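PDB 2I33: acid phosphatase from Bacillus anthracis, which is a class C acid phosphatase of the HAD superfamily that probably hydrolyses phosphate monoesters with the help of a bound magnesium ion. Local coordinates for residues E68-N73 against K136-V141; D93-A98 against T128-A133; I120-N125 against G142-T147. All blocks are in the same frame, centred on the assembly; numbering follows the deposited sequence.

All three contacts involve helix 131-141 or the segments that lead into and out of it, and they illustrate how chemistry follows place in a fold. All are mainly buried. Interaction 1 is almost wholly apolar, setting the loop that follows Asp67 of the metal site against the helix. Interaction 2 uses the first turn of the same helix, lies farther out (about 17 Å from contact centre to chain centre, against 12 and 13 Å) and has a margin at the exposed Asn96, with waters. Interaction 3 joins the preceding strand to the loop after the helix through two direct hydrogen bonds. Leu138 O and Ala143 N, 2.9 Å apart, probably bond, tying interactions 1 and 3.

Interaction 1 of 3, residues E68-N73 against K136-V141; sequences ETVLDN and KNLERV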
ATOM      1  N   GLU A  68       1.837 -10.841  -6.449  1.00 27.05           N
ATOM      2  CA  GLU A  68       1.717  -9.517  -5.843  1.00 27.32           C
ATOM      3  C   GLU A  68       2.541  -9.360  -4.545  1.00 27.33           C
ATOM      4  O   GLU A  68       2.356  -8.392  -3.798  1.00 27.92           O
ATOM      5  CB  GLU A  68       0.274  -9.099  -5.680  1.00 27.60           C
ATOM      6  CG  GLU A  68      -0.362  -8.593  -6.990  1.00 28.30           C
ATOM      7  CD  GLU A  68      -0.133  -9.457  -8.208  1.00 31.00           C
ATOM      8  OE1 GLU A  68      -0.829 -10.483  -8.367  1.00 31.03           O
ATOM      9  OE2 GLU A  68       0.735  -9.056  -9.030  1.00 35.14           O
ATOM     10  N   THR A  69       3.486 -10.261  -4.344  1.00 26.35           N
ATOM     11  CA  THR A  69       4.453 -10.133  -3.288  1.00 26.35           C
ATOM     12  C   THR A  69       5.861 -10.217  -3.858  1.00 27.45           C
ATOM     13  O   THR A  69       6.673  -9.319  -3.632  1.00 28.28           O
ATOM     14  CB  THR A  69       4.225 -11.216  -2.220  1.00 26.26           C
ATOM     15  OG1 THR A  69       2.933 -11.013  -1.638  1.00 27.25           O
ATOM     16  CG2 THR A  69       5.281 -11.131  -1.193  1.00 27.74           C
ATOM     17  N   VAL A  70       6.126 -11.272  -4.641  1.00 27.56           N
ATOM     18  CA  VAL A  70       7.385 -11.478  -5.355  1.00 27.12           C
ATOM     19  C   VAL A  70       7.179 -11.264  -6.860  1.00 27.66           C
ATOM     20  O   VAL A  70       7.988 -10.634  -7.504  1.00 28.18           O
ATOM     21  CB  VAL A  70       7.977 -12.874  -5.114  1.00 27.88           C
ATOM     22  CG1 VAL A  70       9.215 -13.076  -5.918  1.00 27.90           C
ATOM     23  CG2 VAL A  70       8.243 -13.082  -3.610  1.00 27.06           C
ATOM     24  N   LEU A  71       6.111 -11.824  -7.405  1.00 27.02           N
ATOM     25  CA  LEU A  71       5.845 -11.751  -8.848  1.00 26.91           C
ATOM     26  C   LEU A  71       4.697 -10.818  -9.166  1.00 28.12           C
ATOM     27  O   LEU A  71       3.636 -10.860  -8.546  1.00 27.85           O
ATOM     28  CB  LEU A  71       5.512 -13.156  -9.386  1.00 27.84           C
ATOM     29  CG  LEU A  71       6.646 -14.196  -9.286  1.00 28.50           C
ATOM     30  CD1 LEU A  71       6.155 -15.577  -9.732  1.00 31.91           C
ATOM     31  CD2 LEU A  71       7.881 -13.783 -10.024  1.00 30.93           C
ATOM     32  N   ASP A  72       4.920 -10.007 -10.188  1.00 27.56           N
ATOM     33  CA  ASP A  72       3.986  -8.993 -10.626  1.00 28.67           C
ATOM     34  C   ASP A  72       3.073  -9.535 -11.733  1.00 28.30           C
ATOM     35  O   ASP A  72       3.509  -9.749 -12.856  1.00 28.43           O
ATOM     36  CB  ASP A  72       4.774  -7.807 -11.135  1.00 29.15           C
ATOM     37  CG  ASP A  72       3.909  -6.644 -11.523  1.00 31.63           C
ATOM     38  OD1 ASP A  72       2.669  -6.794 -11.629  1.00 29.47           O
ATOM     39  OD2 ASP A  72       4.503  -5.566 -11.727  1.00 32.54           O
ATOM     40  N   ASN A  73       1.800  -9.739 -11.400  1.00 28.22           N
ATOM     41  CA  ASN A  73       0.826 -10.238 -12.384  1.00 28.53           C
ATOM     42  C   ASN A  73      -0.056  -9.163 -12.922  1.00 28.76           C
ATOM     43  O   ASN A  73      -1.088  -9.436 -13.580  1.00 29.08           O
ATOM     44  CB  ASN A  73      -0.021 -11.316 -11.748  1.00 28.66           C
ATOM     45  CG  ASN A  73       0.806 -12.394 -11.228  1.00 30.43           C
ATOM     46  OD1 ASN A  73       1.375 -13.181 -11.987  1.00 31.51           O
ATOM     47  ND2 ASN A  73       0.924 -12.437  -9.926  1.00 30.19           N
ATOM     48  N   LYS A 136       9.810 -21.991 -13.516  1.00 25.78           N
ATOM     49  CA  LYS A 136      10.330 -21.331 -14.705  1.00 26.22           C
ATOM     50  C   LYS A 136      10.374 -19.818 -14.481  1.00 26.57           C
ATOM     51  O   LYS A 136      11.371 -19.178 -14.745  1.00 27.90           O
ATOM     52  CB  LYS A 136       9.463 -21.619 -15.907  1.00 27.12           C
ATOM     53  CG  LYS A 136      10.065 -21.118 -17.190  1.00 30.34           C
ATOM     54  N   ASN A 137       9.282 -19.267 -13.969  1.00 25.46           N
ATOM     55  CA  ASN A 137       9.193 -17.817 -13.731  1.00 25.69           C
ATOM     56  C   ASN A 137      10.170 -17.393 -12.624  1.00 25.69           C
ATOM     57  O   ASN A 137      10.820 -16.366 -12.725  1.00 26.19           O
ATOM     58  CB  ASN A 137       7.752 -17.412 -13.376  1.00 26.10           C
ATOM     59  CG  ASN A 137       7.428 -15.971 -13.726  1.00 26.73           C
ATOM     60  OD1 ASN A 137       6.281 -15.645 -14.035  1.00 27.34           O
ATOM     61  ND2 ASN A 137       8.421 -15.100 -13.641  1.00 27.52           N
ATOM     62  N   LEU A 138      10.292 -18.193 -11.581  1.00 25.28           N
ATOM     63  CA  LEU A 138      11.205 -17.843 -10.483  1.00 25.92           C
ATOM     64  C   LEU A 138      12.664 -17.922 -10.915  1.00 26.04           C
ATOM     65  O   LEU A 138      13.462 -17.075 -10.537  1.00 26.74           O
ATOM     66  CB  LEU A 138      10.970 -18.706  -9.264  1.00 26.03           C
ATOM     67  CG  LEU A 138       9.676 -18.337  -8.519  1.00 27.06           C
ATOM     68  CD1 LEU A 138       9.349 -19.419  -7.511  1.00 27.97           C
ATOM     69  CD2 LEU A 138       9.725 -17.012  -7.830  1.00 28.28           C
ATOM     70  N   GLU A 139      12.990 -18.895 -11.738  1.00 27.76           N
ATOM     71  CA  GLU A 139      14.325 -18.965 -12.334  1.00 28.05           C
ATOM     72  C   GLU A 139      14.566 -17.748 -13.233  1.00 28.34           C
ATOM     73  O   GLU A 139      15.638 -17.157 -13.215  1.00 28.26           O
ATOM     74  CB  GLU A 139      14.516 -20.260 -13.115  1.00 28.85           C
ATOM     75  CG  GLU A 139      14.584 -21.438 -12.213  1.00 30.65           C
ATOM     76  CD  GLU A 139      14.820 -22.741 -12.964  1.00 35.66           C
ATOM     77  OE1 GLU A 139      14.388 -22.865 -14.140  1.00 39.77           O
ATOM     78  OE2 GLU A 139      15.418 -23.650 -12.359  1.00 39.63           O
ATOM     79  N   ARG A 140      13.562 -17.357 -14.015  1.00 28.31           N
ATOM     80  CA  ARG A 140      13.717 -16.228 -14.913  1.00 28.18           C
ATOM     81  C   ARG A 140      14.065 -14.969 -14.147  1.00 27.68           C
ATOM     82  O   ARG A 140      14.870 -14.182 -14.625  1.00 28.55           O
ATOM     83  CB  ARG A 140      12.433 -16.011 -15.700  1.00 28.35           C
ATOM     84  CG  ARG A 140      12.398 -14.831 -16.640  1.00 29.87           C
ATOM     85  CD  ARG A 140      10.965 -14.629 -17.140  1.00 34.27           C
ATOM     86  NE  ARG A 140      10.837 -13.449 -17.999  1.00 35.67           N
ATOM     87  CZ  ARG A 140      10.737 -13.476 -19.327  1.00 36.42           C
ATOM     88  NH1 ARG A 140      10.738 -14.602 -20.011  1.00 38.43           N
ATOM     89  NH2 ARG A 140      10.613 -12.338 -19.976  1.00 39.63           N
ATOM     90  N   VAL A 141      13.470 -14.791 -12.965  1.00 26.78           N
ATOM     91  CA  VAL A 141      13.655 -13.555 -12.203  1.00 27.52           C
ATOM     92  C   VAL A 141      14.840 -13.671 -11.235  1.00 27.23           C
ATOM     93  O   VAL A 141      15.233 -12.690 -10.606  1.00 27.93           O
ATOM     94  CB  VAL A 141      12.380 -13.089 -11.486  1.00 28.14           C
ATOM     95  CG1 VAL A 141      11.279 -12.889 -12.515  1.00 28.76           C
ATOM     96  CG2 VAL A 141      11.961 -14.077 -10.398  1.00 28.21           C
TER
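Leu71 supplies the bump and helix 131-141 the hollow, a shallow depression between the side chains of Asn137, Leu138 and Val141. The two methyls of the leucine fork divide the work. CD2 meets Asn137 ND2 at 3.9 Å, the two side chains reaching for each other tip to tip, and also touches Val141 CG2 at 4.1 Å. CD1 turns to the third wall, Leu138 CD2, at 4.3 Å. The CB of Leu71 points toward the helix, and chi1 of -64° sets CG beside the backbone N. Val70 adds a smaller bump beside it, CG1 lying 4.4 Å from Leu138 CD2, and that one methyl of Leu138 therefore serves two neighbours. These spacings make a fairly loose fit. The Asn137 amide has its polar partner outside the contact: ND2 donates to Ala100 O, and Leu71 merely lies against it.

Within the loop, Glu68 grips Asn73 twice: Asn73 N donates to the syn lone pair of OE2 at 2.7 Å, and Asn73 ND2 reaches OE1 at 3.1 Å, also on the syn side but 31° out of the carboxylate plane. Asn73 and Thr69 are second-shell residues of the metal site: Asn73 ND2 bonds Asp67 OD1 and Thr69 OG1 bonds Asp65 OD2, which helps to position these two first-shell residues. The turn directly follows the Asp-x-Asp signature, a position consistent with the squiggle-and-flap region of HAD phosphatases. Through backbone bonds Asp72 pairs with Glu101 of the short antiparallel strand 101-102, and Val70 with Leu103 just beyond it; Tyr27 of helix 21-29 touches Glu68 and Asp72, while helix 131-141 takes the leucine.

Interaction 2 of 3, residues D93-A98 against T128-A133; sequences DWINKA and TNQLDA
In the HAD fold's parallel beta-alpha-beta architecture, the helix that follows strand 119-125 begins here, and its first turn, with the N-cap residue Gln130 before it, packs against Ile95 and the last turn of helix 91-97. Ala133 is small enough to bring the backbones close: the CA atoms of Asn96 and Ala133 are 5.4 Å apart. Its CB sits 3.6 Å from Ile95 O and 3.9 Å from Ile95 CG2. In return, Ala98 CB, just past the end of its helix, rests 3.5 Å from Ala133 O.

The CG2 branch of Ile95 is the main apolar probe. The Ile95 and Gln130 side chains cross at about a right angle, and CG2, anti to the backbone N, makes the contact, touching Gln130 CB at 3.9 Å. The glutamine runs extended past CG (chi2 173°), which lays CB, CG, CD and NE2 near Ile95 CG2; OE1 accepts a bond from Lys127 N and NE2 donates to a water at 3.0 Å. This water also lies 3.2 Å from Asn96 OD1, though other acceptors compete for its protons. A second water sits 2.7 Å from Ile95 O and more weakly approaches Ala133 O, again with competitors. On another side of helix 91-97, Trp94 meets the ring of Phe249 from the second subunit.

With no direct hydrogen bond across the two segments, methyl groups set the spacing, and polar groups may be linked through waters whose protons other acceptors contest, consistent with a contact that is buried at Ile95 but reaches solvent at Asn96.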
ATOM      1  N   ASP A  93      -3.144 -19.208 -18.939  1.00 25.73           N
ATOM      2  CA  ASP A  93      -2.326 -18.802 -20.093  1.00 25.84           C
ATOM      3  C   ASP A  93      -1.187 -17.886 -19.624  1.00 25.51           C
ATOM      4  O   ASP A  93      -0.021 -18.075 -19.979  1.00 26.50           O
ATOM      5  CB  ASP A  93      -3.168 -18.082 -21.154  1.00 26.04           C
ATOM      6  CG  ASP A  93      -4.077 -19.019 -21.957  1.00 27.45           C
ATOM      7  OD1 ASP A  93      -4.040 -20.261 -21.784  1.00 30.78           O
ATOM      8  OD2 ASP A  93      -4.795 -18.489 -22.836  1.00 31.49           O
ATOM      9  N   TRP A  94      -1.549 -16.907 -18.816  1.00 24.64           N
ATOM     10  CA  TRP A  94      -0.579 -15.991 -18.224  1.00 25.50           C
ATOM     11  C   TRP A  94       0.470 -16.732 -17.389  1.00 25.69           C
ATOM     12  O   TRP A  94       1.687 -16.537 -17.564  1.00 25.81           O
ATOM     13  CB  TRP A  94      -1.323 -14.987 -17.360  1.00 26.08           C
ATOM     14  CG  TRP A  94      -0.436 -14.194 -16.474  1.00 26.34           C
ATOM     15  CD1 TRP A  94      -0.376 -14.254 -15.126  1.00 28.17           C
ATOM     16  CD2 TRP A  94       0.578 -13.270 -16.879  1.00 26.74           C
ATOM     17  NE1 TRP A  94       0.591 -13.394 -14.640  1.00 27.40           N
ATOM     18  CE2 TRP A  94       1.218 -12.804 -15.699  1.00 27.76           C
ATOM     19  CE3 TRP A  94       1.038 -12.814 -18.105  1.00 28.26           C
ATOM     20  CZ2 TRP A  94       2.247 -11.857 -15.735  1.00 27.30           C
ATOM     21  CZ3 TRP A  94       2.066 -11.894 -18.126  1.00 28.13           C
ATOM     22  CH2 TRP A  94       2.662 -11.436 -16.959  1.00 28.47           C
ATOM     23  N   ILE A  95       0.023 -17.573 -16.476  1.00 26.19           N
ATOM     24  CA  ILE A  95       0.978 -18.337 -15.649  1.00 25.62           C
ATOM     25  C   ILE A  95       1.939 -19.151 -16.512  1.00 26.12           C
ATOM     26  O   ILE A  95       3.153 -19.183 -16.242  1.00 25.88           O
ATOM     27  CB  ILE A  95       0.223 -19.245 -14.688  1.00 27.26           C
ATOM     28  CG1 ILE A  95      -0.520 -18.391 -13.656  1.00 29.06           C
ATOM     29  CG2 ILE A  95       1.189 -20.255 -14.032  1.00 27.34           C
ATOM     30  CD1 ILE A  95       0.320 -17.657 -12.656  1.00 33.18           C
ATOM     31  N   ASN A  96       1.420 -19.797 -17.542  1.00 25.61           N
ATOM     32  CA  ASN A  96       2.253 -20.604 -18.405  1.00 26.46           C
ATOM     33  C   ASN A  96       3.324 -19.830 -19.153  1.00 26.46           C
ATOM     34  O   ASN A  96       4.366 -20.393 -19.502  1.00 26.64           O
ATOM     35  CB  ASN A  96       1.374 -21.342 -19.388  1.00 26.77           C
ATOM     36  CG  ASN A  96       0.680 -22.490 -18.747  1.00 28.93           C
ATOM     37  OD1 ASN A  96       1.183 -23.039 -17.778  1.00 34.34           O
ATOM     38  ND2 ASN A  96      -0.451 -22.907 -19.309  1.00 31.01           N
ATOM     39  N   LYS A  97       3.063 -18.563 -19.438  1.00 25.59           N
ATOM     40  CA  LYS A  97       4.054 -17.731 -20.113  1.00 27.48           C
ATOM     41  C   LYS A  97       5.258 -17.518 -19.205  1.00 27.24           C
ATOM     42  O   LYS A  97       6.378 -17.302 -19.695  1.00 28.23           O
ATOM     43  CB  LYS A  97       3.460 -16.386 -20.501  1.00 27.63           C
ATOM     44  CG  LYS A  97       2.397 -16.484 -21.589  1.00 30.65           C
ATOM     45  CD  LYS A  97       2.226 -15.144 -22.275  1.00 34.53           C
ATOM     46  CE  LYS A  97       3.297 -14.959 -23.352  1.00 37.32           C
ATOM     47  NZ  LYS A  97       3.699 -13.537 -23.371  1.00 39.79           N
ATOM     48  N   ALA A  98       5.027 -17.548 -17.892  1.00 26.52           N
ATOM     49  CA  ALA A  98       6.128 -17.569 -16.901  1.00 26.88           C
ATOM     50  C   ALA A  98       7.039 -16.359 -17.093  1.00 26.77           C
ATOM     51  O   ALA A  98       8.271 -16.446 -17.067  1.00 27.52           O
ATOM     52  CB  ALA A  98       6.890 -18.869 -17.041  1.00 26.96           C
ATOM     53  N   THR A 128      -0.894 -26.553  -7.672  1.00 29.33           N
ATOM     54  CA  THR A 128       0.248 -27.456  -7.745  1.00 29.72           C
ATOM     55  C   THR A 128       0.624 -27.852  -9.186  1.00 29.26           C
ATOM     56  O   THR A 128       1.799 -28.100  -9.472  1.00 29.47           O
ATOM     57  CB  THR A 128      -0.009 -28.697  -6.897  1.00 29.69           C
ATOM     58  OG1 THR A 128      -1.340 -29.164  -7.161  1.00 30.74           O
ATOM     59  CG2 THR A 128       0.135 -28.346  -5.438  1.00 30.18           C
ATOM     60  N   ASN A 129      -0.348 -27.867 -10.101  1.00 29.09           N
ATOM     61  CA  ASN A 129      -0.053 -28.192 -11.508  1.00 28.88           C
ATOM     62  C   ASN A 129       0.567 -27.032 -12.293  1.00 29.13           C
ATOM     63  O   ASN A 129       0.882 -27.155 -13.477  1.00 29.30           O
ATOM     64  CB  ASN A 129      -1.280 -28.776 -12.231  1.00 29.36           C
ATOM     65  CG  ASN A 129      -2.403 -27.759 -12.436  1.00 30.07           C
ATOM     66  OD1 ASN A 129      -2.223 -26.562 -12.257  1.00 33.44           O
ATOM     67  ND2 ASN A 129      -3.577 -28.254 -12.815  1.00 33.51           N
ATOM     68  N   GLN A 130       0.775 -25.917 -11.601  1.00 27.56           N
ATOM     69  CA  GLN A 130       1.476 -24.773 -12.157  1.00 27.84           C
ATOM     70  C   GLN A 130       2.875 -24.683 -11.575  1.00 27.56           C
ATOM     71  O   GLN A 130       3.542 -23.693 -11.746  1.00 26.49           O
ATOM     72  CB  GLN A 130       0.673 -23.502 -11.874  1.00 28.76           C
ATOM     73  CG  GLN A 130      -0.662 -23.543 -12.565  1.00 29.59           C
ATOM     74  CD  GLN A 130      -1.582 -22.414 -12.200  1.00 31.38           C
ATOM     75  OE1 GLN A 130      -1.671 -22.007 -11.050  1.00 30.61           O
ATOM     76  NE2 GLN A 130      -2.315 -21.916 -13.200  1.00 30.87           N
ATOM     77  N   LEU A 131       3.335 -25.734 -10.911  1.00 27.68           N
ATOM     78  CA  LEU A 131       4.675 -25.700 -10.335  1.00 27.70           C
ATOM     79  C   LEU A 131       5.765 -25.491 -11.380  1.00 27.40           C
ATOM     80  O   LEU A 131       6.645 -24.650 -11.190  1.00 28.68           O
ATOM     81  CB  LEU A 131       4.971 -26.951  -9.516  1.00 28.21           C
ATOM     82  CG  LEU A 131       6.357 -27.045  -8.855  1.00 29.25           C
ATOM     83  CD1 LEU A 131       6.505 -26.059  -7.700  1.00 30.54           C
ATOM     84  CD2 LEU A 131       6.560 -28.437  -8.360  1.00 29.62           C
ATOM     85  N   ASP A 132       5.705 -26.228 -12.478  1.00 28.32           N
ATOM     86  CA  ASP A 132       6.747 -26.127 -13.499  1.00 28.43           C
ATOM     87  C   ASP A 132       6.842 -24.713 -14.043  1.00 28.25           C
ATOM     88  O   ASP A 132       7.932 -24.154 -14.116  1.00 27.93           O
ATOM     89  CB  ASP A 132       6.530 -27.161 -14.616  1.00 29.50           C
ATOM     90  CG  ASP A 132       6.871 -28.571 -14.170  1.00 32.13           C
ATOM     91  OD1 ASP A 132       7.454 -28.738 -13.069  1.00 38.36           O
ATOM     92  OD2 ASP A 132       6.590 -29.522 -14.934  1.00 35.99           O
ATOM     93  N   ALA A 133       5.687 -24.119 -14.339  1.00 27.44           N
ATOM     94  CA  ALA A 133       5.629 -22.767 -14.857  1.00 27.48           C
ATOM     95  C   ALA A 133       6.120 -21.783 -13.801  1.00 27.13           C
ATOM     96  O   ALA A 133       6.769 -20.775 -14.095  1.00 27.30           O
ATOM     97  CB  ALA A 133       4.213 -22.429 -15.237  1.00 27.37           C
TER
HETATM   98  O   HOH W   1       4.621 -18.712 -13.977  1.00 23.28           O
HETATM   99  O   HOH W   2      -1.335 -22.716 -15.889  1.00 31.16           O

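Interaction 3 of 3, residues I120-N125 against G142-T147; sequences IYYISN and GAPQAT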
ATOM      1  N   ILE A 120      14.057 -20.112   2.499  1.00 26.30           N
ATOM      2  CA  ILE A 120      12.928 -19.372   1.955  1.00 26.82           C
ATOM      3  C   ILE A 120      11.856 -20.354   1.538  1.00 26.51           C
ATOM      4  O   ILE A 120      12.137 -21.337   0.845  1.00 27.31           O
ATOM      5  CB  ILE A 120      13.383 -18.585   0.720  1.00 26.50           C
ATOM      6  CG1 ILE A 120      14.474 -17.587   1.143  1.00 28.53           C
ATOM      7  CG2 ILE A 120      12.208 -17.913   0.024  1.00 28.09           C
ATOM      8  CD1 ILE A 120      15.290 -17.077  -0.010  1.00 28.85           C
ATOM      9  N   TYR A 121      10.614 -20.087   1.947  1.00 26.76           N
ATOM     10  CA  TYR A 121       9.462 -20.843   1.465  1.00 26.66           C
ATOM     11  C   TYR A 121       8.499 -19.927   0.784  1.00 27.48           C
ATOM     12  O   TYR A 121       8.074 -18.932   1.349  1.00 27.24           O
ATOM     13  CB  TYR A 121       8.787 -21.603   2.578  1.00 27.46           C
ATOM     14  CG  TYR A 121       9.776 -22.622   3.032  1.00 26.70           C
ATOM     15  CD1 TYR A 121       9.921 -23.815   2.347  1.00 26.72           C
ATOM     16  CD2 TYR A 121      10.658 -22.346   4.071  1.00 28.58           C
ATOM     17  CE1 TYR A 121      10.894 -24.731   2.717  1.00 27.68           C
ATOM     18  CE2 TYR A 121      11.610 -23.231   4.447  1.00 29.11           C
ATOM     19  CZ  TYR A 121      11.734 -24.424   3.779  1.00 27.68           C
ATOM     20  OH  TYR A 121      12.707 -25.309   4.189  1.00 30.67           O
ATOM     21  N   TYR A 122       8.234 -20.246  -0.470  1.00 27.24           N
ATOM     22  CA  TYR A 122       7.248 -19.518  -1.257  1.00 27.23           C
ATOM     23  C   TYR A 122       5.936 -20.276  -1.115  1.00 27.02           C
ATOM     24  O   TYR A 122       5.734 -21.294  -1.760  1.00 28.74           O
ATOM     25  CB  TYR A 122       7.642 -19.447  -2.728  1.00 26.67           C
ATOM     26  CG  TYR A 122       9.023 -18.886  -2.979  1.00 26.78           C
ATOM     27  CD1 TYR A 122       9.251 -17.539  -2.967  1.00 27.84           C
ATOM     28  CD2 TYR A 122      10.112 -19.731  -3.228  1.00 24.39           C
ATOM     29  CE1 TYR A 122      10.495 -17.016  -3.211  1.00 26.68           C
ATOM     30  CE2 TYR A 122      11.358 -19.218  -3.452  1.00 26.00           C
ATOM     31  CZ  TYR A 122      11.547 -17.858  -3.451  1.00 27.46           C
ATOM     32  OH  TYR A 122      12.792 -17.333  -3.689  1.00 27.90           O
ATOM     33  N   ILE A 123       5.031 -19.758  -0.281  1.00 26.80           N
ATOM     34  CA  ILE A 123       3.741 -20.386  -0.061  1.00 27.30           C
ATOM     35  C   ILE A 123       2.735 -19.567  -0.856  1.00 26.73           C
ATOM     36  O   ILE A 123       2.438 -18.449  -0.498  1.00 27.15           O
ATOM     37  CB  ILE A 123       3.397 -20.434   1.433  1.00 26.71           C
ATOM     38  CG1 ILE A 123       4.488 -21.215   2.175  1.00 27.49           C
ATOM     39  CG2 ILE A 123       2.022 -21.084   1.633  1.00 28.07           C
ATOM     40  CD1 ILE A 123       4.316 -21.273   3.683  1.00 28.14           C
ATOM     41  N   SER A 124       2.207 -20.173  -1.913  1.00 27.39           N
ATOM     42  CA  SER A 124       1.419 -19.481  -2.926  1.00 27.43           C
ATOM     43  C   SER A 124       0.198 -20.292  -3.294  1.00 26.82           C
ATOM     44  O   SER A 124       0.260 -21.517  -3.310  1.00 27.66           O
ATOM     45  CB  SER A 124       2.283 -19.305  -4.171  1.00 28.36           C
ATOM     46  OG  SER A 124       1.502 -18.999  -5.303  1.00 30.10           O
ATOM     47  N   ASN A 125      -0.923 -19.623  -3.575  1.00 26.23           N
ATOM     48  CA  ASN A 125      -2.121 -20.308  -4.021  1.00 27.36           C
ATOM     49  C   ASN A 125      -2.253 -20.503  -5.535  1.00 27.47           C
ATOM     50  O   ASN A 125      -3.312 -20.900  -6.024  1.00 28.29           O
ATOM     51  CB  ASN A 125      -3.366 -19.684  -3.391  1.00 27.69           C
ATOM     52  CG  ASN A 125      -3.404 -19.906  -1.894  1.00 26.71           C
ATOM     53  OD1 ASN A 125      -2.655 -20.733  -1.389  1.00 27.02           O
ATOM     54  ND2 ASN A 125      -4.273 -19.188  -1.187  1.00 29.69           N
ATOM     55  N   GLY A 142      15.411 -14.866 -11.126  1.00 27.84           N
ATOM     56  CA  GLY A 142      16.586 -15.078 -10.271  1.00 28.73           C
ATOM     57  C   GLY A 142      16.266 -15.240  -8.797  1.00 29.46           C
ATOM     58  O   GLY A 142      17.120 -14.981  -7.925  1.00 30.45           O
ATOM     59  N   ALA A 143      15.064 -15.716  -8.500  1.00 29.00           N
ATOM     60  CA  ALA A 143      14.672 -15.970  -7.115  1.00 29.52           C
ATOM     61  C   ALA A 143      15.428 -17.195  -6.637  1.00 29.02           C
ATOM     62  O   ALA A 143      15.507 -18.199  -7.365  1.00 29.59           O
ATOM     63  CB  ALA A 143      13.167 -16.197  -7.023  1.00 29.24           C
ATOM     64  N   PRO A 144      16.019 -17.132  -5.436  1.00 28.80           N
ATOM     65  CA  PRO A 144      16.712 -18.303  -4.917  1.00 28.89           C
ATOM     66  C   PRO A 144      15.776 -19.423  -4.508  1.00 29.05           C
ATOM     67  O   PRO A 144      14.579 -19.212  -4.286  1.00 27.53           O
ATOM     68  CB  PRO A 144      17.441 -17.785  -3.681  1.00 29.36           C
ATOM     69  CG  PRO A 144      16.756 -16.596  -3.286  1.00 29.77           C
ATOM     70  CD  PRO A 144      16.065 -16.003  -4.490  1.00 28.96           C
ATOM     71  N   GLN A 145      16.348 -20.610  -4.386  1.00 28.68           N
ATOM     72  CA  GLN A 145      15.620 -21.755  -3.886  1.00 29.71           C
ATOM     73  C   GLN A 145      14.329 -21.976  -4.684  1.00 29.70           C
ATOM     74  O   GLN A 145      13.291 -22.235  -4.106  1.00 30.50           O
ATOM     75  CB  GLN A 145      15.370 -21.579  -2.365  1.00 29.77           C
ATOM     76  CG  GLN A 145      16.668 -21.675  -1.514  1.00 30.53           C
ATOM     77  CD  GLN A 145      16.544 -21.049  -0.122  1.00 33.12           C
ATOM     78  OE1 GLN A 145      15.536 -21.211   0.557  1.00 35.63           O
ATOM     79  NE2 GLN A 145      17.592 -20.328   0.311  1.00 40.18           N
ATOM     80  N   ALA A 146      14.413 -21.871  -6.014  1.00 29.33           N
ATOM     81  CA  ALA A 146      13.252 -22.040  -6.903  1.00 29.10           C
ATOM     82  C   ALA A 146      13.049 -23.513  -7.234  1.00 29.34           C
ATOM     83  O   ALA A 146      13.184 -23.938  -8.392  1.00 28.72           O
ATOM     84  CB  ALA A 146      13.417 -21.219  -8.194  1.00 29.81           C
ATOM     85  N   THR A 147      12.717 -24.278  -6.199  1.00 28.84           N
ATOM     86  CA  THR A 147      12.572 -25.726  -6.325  1.00 29.39           C
ATOM     87  C   THR A 147      11.294 -26.197  -5.668  1.00 28.97           C
ATOM     88  O   THR A 147      10.741 -25.519  -4.818  1.00 27.68           O
ATOM     89  CB  THR A 147      13.733 -26.483  -5.658  1.00 29.60           C
ATOM     90  OG1 THR A 147      13.706 -26.268  -4.237  1.00 31.16           O
ATOM     91  CG2 THR A 147      15.061 -26.026  -6.227  1.00 30.61           C
TER
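The CA atoms of Ile120 and Gln145 are 6.9 Å apart where the loop 142-147 passes strand 119-125, and no backbone-to-backbone bond joins them. The two belong to a beta-alpha-beta crossover: strand 119-125, helix 131-141 and the adjacent parallel strand 151-154, with this loop as the return connection. It starts at Gly142, whose positive phi closes the helix in a Schellman motif.

Two side-chain-to-backbone hydrogen bonds fasten the loop to the strand. Gln145 leaves its backbone with CG anti to the carbonyl carbon (chi1 -69°), and its extended chain brings OE1 to Ile120 N, which donates at 2.7 Å with an N-H...O angle of 161°. The same strand residue has its carbonyl occupied by His150 ND1. From the other direction, Tyr122 OH donates to Pro144 O at 2.7 Å, in the carbonyl plane and on a lone pair, while Pro144 CD and Ala143 CB lie alongside the hydroxyl. Pro144 CG also meets Ile120 CD1 at 3.6 Å, the side chains crossing at about a right angle, and Leu110 of helix 106-115 touches both Tyr122 and Pro144.

One face and one edge of the Tyr122 ring are met: Ile120 CG2 lies 3.5 Å above the face, offset toward the rim, and Pro144 O and Gln145 O meet the edge in plane, Gln145 O 3.6 Å from Tyr122 CE2.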